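Local coordinates for GPI-anchored protein LLG1 (Arabidopsis thaliana, PDB 6A5D), which probably acts as a membrane-anchored co-receptor that takes part in the perception of RALF peptides within a heterotypic receptor complex, at residues T36-K41 and K57-P62; P45-K50 and G86-G91; N95-K98 and G103-C106. All blocks are in the same frame, centred on the assembly; numbering follows the deposited sequence.

Overall arrangement
Within a small all-helical, disulfide-bonded domain, the three contacts join helix to helix (interaction 1), loop to loop (interaction 2) and a loop to helix 92-99 (interaction 3). Interactions 1 and 2 have centres about 12 Å apart and share helix 49-60; they meet where Y88 OH lies 3.3 Å from T39 CA. Interaction 3, its centre about 13 Å from each of the others, is joined to interaction 1 by the C61-C106 disulfide and by a probable hydrogen bond of 2.8 Å from K57 NZ to G103 O. It reaches interaction 2 through Q96, whose NE2 packs 3.5 Å from Y47 CB. The fucose of an attached glycan lies by helix 36-39, at interaction 1.

Interaction 1: residues T36-K41 and K57-P62; sequences TIITSK and KDFACP. With FUC (alpha-L-fucopyranose), chain C.
I37 and F59, the residues with the largest buried areas here, meet through the CG2 branch of the isoleucine, which lies near the plane of the phenyl ring at its edge, 4.0 Å from F59 CD1. The F59 CB methylene is as near, 3.9 Å from I37 CG2. The other branch of I37 takes a separate partner: with CG1 anti to the backbone N (chi1 -172°) and the chain extended beyond it, I37 CD1 reaches forward to D58 CB at 3.5 Å, the two side chains crossing at about a right angle. One isoleucine thus spans two successive residues of helix 49-60.

I38 supplies the third apolar group. Its CD1 sits 3.7 Å from F59 CB and approaches the ring obliquely, so the two isoleucines reach the F59 CB methylene from two neighbouring directions. Beyond them, the F59 ring stacks on Y35 and touches M78 of helix 74-86, which places this side chain in the buried interior. At the outer margin, D58 OD2 accepts a 2.6 Å hydrogen bond from a water that K41 NZ contacts only weakly; the two charged groups are not in direct contact.

On the side away from helix 49-60, S40 folds back on T36: its OG donates to T36 O over 2.8 Å, tilted 30° from the carbonyl plane, while S40 N reaches the same oxygen from the opposite face. Fucose of an attached glycan lies alongside, its O3 3.6 Å from S40 OG, and T36 CG2 faces its C3.

The contact is helix-to-helix apolar packing within a small disulfide-bonded helical domain: helix 36-39 lies against the C-terminal part of helix 49-60, with the glycan flanking the outer side of the shorter helix.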
loop_
_atom_site.group_PDB
_atom_site.type_symbol
_atom_site.label_atom_id
_atom_site.label_comp_id
_atom_site.label_asym_id
_atom_site.label_seq_id
_atom_site.Cartn_x
_atom_site.Cartn_y
_atom_site.Cartn_z
ATOM N N THR A 36 -11.303 2.215 2.602
ATOM C CA THR A 36 -12.239 2.649 1.567
ATOM C C THR A 36 -11.586 3.579 0.552
ATOM O O THR A 36 -11.974 3.574 -0.625
ATOM C CB THR A 36 -13.493 3.255 2.199
ATOM O OG1 THR A 36 -14.072 2.284 3.076
ATOM C CG2 THR A 36 -14.523 3.632 1.132
ATOM N N ILE A 37 -10.578 4.350 0.958
ATOM C CA ILE A 37 -9.884 5.190 -0.017
ATOM C C ILE A 37 -9.345 4.347 -1.170
ATOM O O ILE A 37 -9.368 4.768 -2.334
ATOM C CB ILE A 37 -8.794 6.036 0.661
ATOM C CG1 ILE A 37 -8.226 7.045 -0.325
ATOM C CG2 ILE A 37 -7.687 5.146 1.252
ATOM C CD1 ILE A 37 -7.250 7.983 0.304
ATOM N N ILE A 38 -8.884 3.128 -0.872
ATOM C CA ILE A 38 -8.402 2.235 -1.927
ATOM C C ILE A 38 -9.558 1.517 -2.621
ATOM O O ILE A 38 -9.659 1.528 -3.857
ATOM C CB ILE A 38 -7.370 1.229 -1.383
ATOM C CG1 ILE A 38 -6.184 1.941 -0.718
ATOM C CG2 ILE A 38 -6.914 0.308 -2.526
ATOM C CD1 ILE A 38 -5.166 0.996 -0.107
ATOM N N THR A 39 -10.438 0.864 -1.849
ATOM C CA THR A 39 -11.448 0.000 -2.463
ATOM C C THR A 39 -12.464 0.789 -3.283
ATOM O O THR A 39 -13.024 0.246 -4.249
ATOM C CB THR A 39 -12.153 -0.889 -1.427
ATOM O OG1 THR A 39 -12.845 -0.081 -0.471
ATOM C CG2 THR A 39 -11.162 -1.764 -0.697
ATOM N N SER A 40 -12.738 2.045 -2.907
ATOM C CA SER A 40 -13.682 2.865 -3.665
ATOM C C SER A 40 -13.090 3.345 -4.987
ATOM O O SER A 40 -13.841 3.627 -5.929
ATOM C CB SER A 40 -14.163 4.045 -2.820
ATOM O OG SER A 40 -13.162 5.033 -2.691
ATOM N N LYS A 41 -11.761 3.497 -5.065
ATOM C CA LYS A 41 -11.114 4.014 -6.269
ATOM C C LYS A 41 -10.486 2.946 -7.151
ATOM O O LYS A 41 -10.151 3.243 -8.302
ATOM C CB LYS A 41 -10.021 5.046 -5.953
ATOM C CG LYS A 41 -10.510 6.463 -5.776
ATOM C CD LYS A 41 -9.485 7.300 -5.043
ATOM C CE LYS A 41 -9.778 8.780 -5.252
ATOM N NZ LYS A 41 -9.746 9.568 -3.999
ATOM N N LYS A 57 -0.862 5.062 -2.425
ATOM C CA LYS A 57 0.033 6.060 -1.840
ATOM C C LYS A 57 -0.712 6.945 -0.857
ATOM O O LYS A 57 -0.213 7.220 0.242
ATOM C CB LYS A 57 0.657 6.907 -2.949
ATOM C CG LYS A 57 1.789 6.167 -3.663
ATOM C CD LYS A 57 2.415 6.946 -4.816
ATOM C CE LYS A 57 3.529 6.122 -5.450
ATOM N NZ LYS A 57 4.292 6.901 -6.480
ATOM N N ASP A 58 -1.937 7.355 -1.206
ATOM C CA ASP A 58 -2.722 8.179 -0.289
ATOM C C ASP A 58 -2.990 7.449 1.026
ATOM O O ASP A 58 -2.981 8.064 2.103
ATOM C CB ASP A 58 -4.015 8.636 -0.956
ATOM C CG ASP A 58 -3.800 9.766 -1.949
ATOM O OD1 ASP A 58 -2.776 10.473 -1.850
ATOM O OD2 ASP A 58 -4.663 9.965 -2.824
ATOM N N PHE A 59 -3.189 6.128 0.955
ATOM C CA PHE A 59 -3.418 5.321 2.151
ATOM C C PHE A 59 -2.131 5.113 2.940
ATOM O O PHE A 59 -2.130 5.207 4.178
ATOM C CB PHE A 59 -3.982 3.951 1.751
ATOM C CG PHE A 59 -4.166 3.013 2.924
ATOM C CD1 PHE A 59 -5.365 3.007 3.632
ATOM C CD2 PHE A 59 -3.145 2.153 3.328
ATOM C CE1 PHE A 59 -5.536 2.151 4.720
ATOM C CE2 PHE A 59 -3.312 1.297 4.418
ATOM C CZ PHE A 59 -4.503 1.307 5.121
ATOM N N ALA A 60 -1.031 4.815 2.243
ATOM C CA ALA A 60 0.143 4.214 2.859
ATOM C C ALA A 60 1.249 5.212 3.145
ATOM O O ALA A 60 1.990 5.032 4.108
ATOM C CB ALA A 60 0.698 3.098 1.957
ATOM N N CYS A 61 1.359 6.265 2.348
ATOM C CA CYS A 61 2.424 7.239 2.554
ATOM C C CYS A 61 2.449 7.872 3.943
ATOM O O CYS A 61 3.557 8.200 4.406
ATOM C CB CYS A 61 2.400 8.301 1.450
ATOM S SG CYS A 61 2.964 7.661 -0.143
ATOM N N PRO A 62 1.332 8.067 4.652
ATOM C CA PRO A 62 1.448 8.579 6.027
ATOM C C PRO A 62 2.202 7.648 6.960
ATOM O O PRO A 62 2.561 8.066 8.064
ATOM C CB PRO A 62 0.000 8.834 6.472
ATOM C CG PRO A 62 -0.848 8.728 5.246
ATOM C CD PRO A 62 -0.063 8.052 4.157
HETATM C C1 FUC C . -14.746 8.302 2.616
HETATM C C2 FUC C . -13.487 8.364 1.748
HETATM C C3 FUC C . -13.621 7.422 0.537
HETATM C C4 FUC C . -14.900 7.763 -0.236
HETATM C C5 FUC C . -16.101 7.675 0.719
HETATM C C6 FUC C . -17.440 8.046 0.096
HETATM O O2 FUC C . -12.365 8.045 2.518
HETATM O O3 FUC C . -12.512 7.625 -0.321
HETATM O O4 FUC C . -14.803 9.081 -0.744
HETATM O O5 FUC C . -15.915 8.562 1.847
HETATM O O HOH W 1 -6.480 8.585 -4.140
#

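Interaction 2: residues P45-K50 and G86-G91; sequences PKYPPK and GKYPPG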
loop_
_atom_site.group_PDB
_atom_site.type_symbol
_atom_site.label_atom_id
_atom_site.label_comp_id
_atom_site.label_asym_id
_atom_site.label_seq_id
_atom_site.Cartn_x
_atom_site.Cartn_y
_atom_site.Cartn_z
ATOM N N PRO A 45 -12.103 -6.388 -12.465
ATOM C CA PRO A 45 -10.773 -6.989 -12.613
ATOM C C PRO A 45 -9.776 -6.128 -13.406
ATOM O O PRO A 45 -8.570 -6.351 -13.304
ATOM C CB PRO A 45 -11.065 -8.283 -13.371
ATOM C CG PRO A 45 -12.285 -7.978 -14.156
ATOM C CD PRO A 45 -13.102 -7.024 -13.342
ATOM N N LYS A 46 -10.261 -5.145 -14.162
ATOM C CA LYS A 46 -9.379 -4.233 -14.899
ATOM C C LYS A 46 -9.030 -3.031 -14.021
ATOM O O LYS A 46 -9.535 -1.919 -14.190
ATOM C CB LYS A 46 -10.001 -3.830 -16.230
ATOM C CG LYS A 46 -10.045 -4.966 -17.234
ATOM C CD LYS A 46 -10.491 -4.480 -18.595
ATOM C CE LYS A 46 -10.401 -5.591 -19.609
ATOM N NZ LYS A 46 -9.059 -6.222 -19.533
ATOM N N TYR A 47 -8.169 -3.286 -13.045
ATOM C CA TYR A 47 -7.769 -2.262 -12.091
ATOM C C TYR A 47 -7.073 -1.100 -12.804
ATOM O O TYR A 47 -6.136 -1.325 -13.578
ATOM C CB TYR A 47 -6.809 -2.859 -11.068
ATOM C CG TYR A 47 -7.338 -4.057 -10.309
ATOM C CD1 TYR A 47 -8.264 -3.910 -9.293
ATOM C CD2 TYR A 47 -6.854 -5.337 -10.566
ATOM C CE1 TYR A 47 -8.725 -5.006 -8.581
ATOM C CE2 TYR A 47 -7.306 -6.429 -9.858
ATOM C CZ TYR A 47 -8.242 -6.258 -8.864
ATOM O OH TYR A 47 -8.705 -7.345 -8.155
ATOM N N PRO A 48 -7.528 0.132 -12.618
ATOM C CA PRO A 48 -6.858 1.287 -13.260
ATOM C C PRO A 48 -5.510 1.558 -12.610
ATOM O O PRO A 48 -5.451 1.915 -11.428
ATOM C CB PRO A 48 -7.834 2.440 -12.977
ATOM C CG PRO A 48 -8.555 2.008 -11.717
ATOM C CD PRO A 48 -8.701 0.523 -11.819
ATOM N N PRO A 49 -4.403 1.441 -13.349
ATOM C CA PRO A 49 -3.075 1.503 -12.693
ATOM C C PRO A 49 -2.774 2.812 -11.975
ATOM O O PRO A 49 -2.275 2.790 -10.841
ATOM C CB PRO A 49 -2.089 1.190 -13.829
ATOM C CG PRO A 49 -2.852 1.547 -15.080
ATOM C CD PRO A 49 -4.297 1.226 -14.802
ATOM N N LYS A 50 -3.003 3.953 -12.625
ATOM C CA LYS A 50 -2.651 5.225 -12.003
ATOM C C LYS A 50 -3.557 5.528 -10.813
ATOM O O LYS A 50 -3.079 5.940 -9.745
ATOM C CB LYS A 50 -2.706 6.354 -13.031
ATOM C CG LYS A 50 -2.314 7.713 -12.456
ATOM C CD LYS A 50 -2.094 8.757 -13.544
ATOM C CE LYS A 50 -1.039 8.311 -14.550
ATOM N NZ LYS A 50 -0.252 9.461 -15.090
ATOM N N GLY A 86 -9.620 -5.932 0.158
ATOM C CA GLY A 86 -9.927 -5.453 -1.175
ATOM C C GLY A 86 -9.971 -6.534 -2.232
ATOM O O GLY A 86 -10.315 -6.267 -3.391
ATOM N N LYS A 87 -9.618 -7.759 -1.842
ATOM C CA LYS A 87 -9.532 -8.891 -2.765
ATOM C C LYS A 87 -8.579 -8.600 -3.922
ATOM O O LYS A 87 -8.889 -8.838 -5.086
ATOM C CB LYS A 87 -10.903 -9.358 -3.252
ATOM C CG LYS A 87 -11.791 -9.812 -2.119
ATOM C CD LYS A 87 -12.709 -8.680 -1.691
ATOM C CE LYS A 87 -13.950 -9.200 -0.976
ATOM N NZ LYS A 87 -15.116 -8.300 -1.218
ATOM N N TYR A 88 -7.390 -8.061 -3.580
ATOM C CA TYR A 88 -6.434 -7.674 -4.612
ATOM C C TYR A 88 -5.349 -8.730 -4.760
ATOM O O TYR A 88 -4.920 -9.325 -3.767
ATOM C CB TYR A 88 -5.755 -6.358 -4.229
ATOM C CG TYR A 88 -6.688 -5.175 -4.182
ATOM C CD1 TYR A 88 -7.347 -4.744 -5.321
ATOM C CD2 TYR A 88 -6.899 -4.477 -2.989
ATOM C CE1 TYR A 88 -8.219 -3.657 -5.275
ATOM C CE2 TYR A 88 -7.764 -3.391 -2.937
ATOM C CZ TYR A 88 -8.415 -2.989 -4.082
ATOM O OH TYR A 88 -9.264 -1.910 -4.055
ATOM N N PRO A 89 -4.883 -8.959 -5.983
ATOM C CA PRO A 89 -3.744 -9.849 -6.186
ATOM C C PRO A 89 -2.526 -9.329 -5.445
ATOM O O PRO A 89 -2.283 -8.112 -5.407
ATOM C CB PRO A 89 -3.513 -9.779 -7.705
ATOM C CG PRO A 89 -4.844 -9.373 -8.270
ATOM C CD PRO A 89 -5.462 -8.462 -7.245
ATOM N N PRO A 90 -1.730 -10.214 -4.849
ATOM C CA PRO A 90 -0.506 -9.760 -4.179
ATOM C C PRO A 90 0.433 -9.117 -5.188
ATOM O O PRO A 90 0.608 -9.609 -6.301
ATOM C CB PRO A 90 0.088 -11.051 -3.602
ATOM C CG PRO A 90 -0.482 -12.150 -4.473
ATOM C CD PRO A 90 -1.873 -11.680 -4.829
ATOM N N GLY A 91 1.030 -7.997 -4.786
ATOM C CA GLY A 91 1.913 -7.245 -5.643
ATOM C C GLY A 91 1.236 -6.307 -6.627
ATOM O O GLY A 91 1.942 -5.600 -7.361
HETATM O O HOH W 2 -10.749 -6.687 -6.110
#
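Y47 OH and G86 O are bridged by a single water, which donates to the carbonyl oxygen of G86 over 2.8 Å and lies 3.0 Å from Y47 OH, in the plane of the Y47 ring at its edge. The bridge ties the end of the tyrosine to the backbone at the C-terminal end of helix 74-86, where K87 turns out with positive phi.

The rings of Y47 and Y88 meet obliquely, with centroids 5.6 Å apart and planes at 60°. Y47 CE1 comes in near the plane of the Y88 ring, at its edge, 3.5 Å from Y88 CD1. The G86 carbonyl oxygen stands over the centre of one face of Y88, 3.6 Å above the plane. The contact thus joins two proline-rich loops, one leading into helix 49-60 and the other connecting helices 74-86 and 92-99, with P48 and G91 at the N-cap positions of the helices that follow.

P89 comes from the opposite direction to Y47: its CD lies 3.5 Å from Y47 OH and also packs against Y47 CE2. Y88 is buried, its OH hydrogen-bonded to C42 O and its ring edge-to-face with F93. Y47 CG stands beside the backbone N (chi1 -57°), sending the ring across to the 86-91 loop, while its side chain also touches L92 and Q96 of helix 92-99.

Interaction 3: residues N95-K98 and G103-C106; sequences NQCK and GLEC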
loop_
_atom_site.group_PDB
_atom_site.type_symbol
_atom_site.label_atom_id
_atom_site.label_comp_id
_atom_site.label_asym_id
_atom_site.label_seq_id
_atom_site.Cartn_x
_atom_site.Cartn_y
_atom_site.Cartn_z
ATOM N N ASN A 95 3.352 -3.364 -8.360
ATOM C CA ASN A 95 3.538 -3.420 -9.811
ATOM C C ASN A 95 3.003 -2.163 -10.474
ATOM O O ASN A 95 3.690 -1.547 -11.300
ATOM C CB ASN A 95 2.827 -4.648 -10.387
ATOM C CG ASN A 95 3.533 -5.941 -10.048
ATOM O OD1 ASN A 95 4.701 -5.944 -9.679
ATOM N ND2 ASN A 95 2.825 -7.057 -10.195
ATOM N N GLN A 96 1.769 -1.767 -10.126
ATOM C CA GLN A 96 1.169 -0.590 -10.754
ATOM C C GLN A 96 1.988 0.667 -10.495
ATOM O O GLN A 96 2.204 1.474 -11.408
ATOM C CB GLN A 96 -0.259 -0.351 -10.254
ATOM C CG GLN A 96 -1.250 -1.455 -10.541
ATOM C CD GLN A 96 -2.491 -1.319 -9.687
ATOM O OE1 GLN A 96 -2.402 -0.997 -8.484
ATOM N NE2 GLN A 96 -3.663 -1.550 -10.290
ATOM N N CYS A 97 2.443 0.869 -9.250
ATOM C CA CYS A 97 3.200 2.076 -8.949
ATOM C C CYS A 97 4.545 2.053 -9.665
ATOM O O CYS A 97 5.019 3.091 -10.143
ATOM C CB CYS A 97 3.383 2.228 -7.436
ATOM S SG CYS A 97 1.914 2.735 -6.538
ATOM N N LYS A 98 5.181 0.880 -9.743
ATOM C CA LYS A 98 6.463 0.802 -10.435
ATOM C C LYS A 98 6.295 1.062 -11.924
ATOM O O LYS A 98 7.237 1.536 -12.571
ATOM C CB LYS A 98 7.138 -0.544 -10.173
ATOM C CG LYS A 98 7.745 -0.669 -8.777
ATOM C CD LYS A 98 8.116 -2.107 -8.439
ATOM C CE LYS A 98 9.231 -2.648 -9.265
ATOM N NZ LYS A 98 9.511 -4.040 -8.790
ATOM N N GLY A 103 7.172 5.754 -9.684
ATOM C CA GLY A 103 7.550 4.515 -9.034
ATOM C C GLY A 103 6.804 4.361 -7.725
ATOM O O GLY A 103 5.621 4.713 -7.609
ATOM N N LEU A 104 7.512 3.868 -6.709
ATOM C CA LEU A 104 6.951 3.705 -5.373
ATOM C C LEU A 104 7.269 4.887 -4.456
ATOM O O LEU A 104 7.121 4.773 -3.233
ATOM C CB LEU A 104 7.385 2.365 -4.766
ATOM C CG LEU A 104 6.504 1.177 -5.183
ATOM C CD1 LEU A 104 7.211 -0.134 -4.889
ATOM C CD2 LEU A 104 5.171 1.254 -4.439
ATOM N N GLU A 105 7.664 6.025 -5.027
ATOM C CA GLU A 105 8.018 7.198 -4.233
ATOM C C GLU A 105 6.775 7.958 -3.778
ATOM O O GLU A 105 5.893 8.285 -4.580
ATOM C CB GLU A 105 8.927 8.127 -5.045
ATOM C CG GLU A 105 9.329 9.398 -4.313
ATOM C CD GLU A 105 10.398 10.197 -5.048
ATOM O OE1 GLU A 105 10.276 10.361 -6.282
ATOM O OE2 GLU A 105 11.340 10.681 -4.385
ATOM N N CYS A 106 6.719 8.250 -2.483
ATOM C CA CYS A 106 5.693 9.127 -1.946
ATOM C C CYS A 106 6.005 10.569 -2.327
ATOM O O CYS A 106 7.172 10.943 -2.466
ATOM C CB CYS A 106 5.659 8.996 -0.434
ATOM S SG CYS A 106 4.968 7.419 0.095
#
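L104 lays its two methyl branches over successive residues of helix 92-99: CD2 toward C97 and CD1 toward K98. The closer approach is that of L104 CD2, 3.6 Å from C97 CB and 4.1 Å from C97 SG, so this methyl rests against both atoms of the cysteine side chain. The L104 CB bond points across the contact, and the branched end then turns toward the helix. On the other branch, L104 CD1 meets the aliphatic part of K98, 4.0 Å from K98 CG, and the two side chains cross obliquely. K98 bends at its third torsion (chi3 67°), and the chain beyond CD heads off from the leucine, leaving only the CG and CD methylenes against it.

The segment 103-106 belongs to a return loop after helix 92-99, held by two disulfides in this small all-helical domain: C97 to C53 near the start of helix 49-60, and C106 to C61 just past its end. K98 CA and G103 CA are 4.1 Å apart, and the loop runs past the helix end without a direct hydrogen bond between the two segments.

Where the backbones approach, G103 CA lies 3.1 Å from C97 O, at best a marginal CH...O contact, bent to 123° at the hydrogen. C97 O and G103 O, both acceptors, also lie 3.1 Å apart and are not bonded. The positive phi of G103 favours glycine at this position. G103 O faces C97 CB at 3.3 Å. L104 extends the apolar contact to F56, which also touches C97.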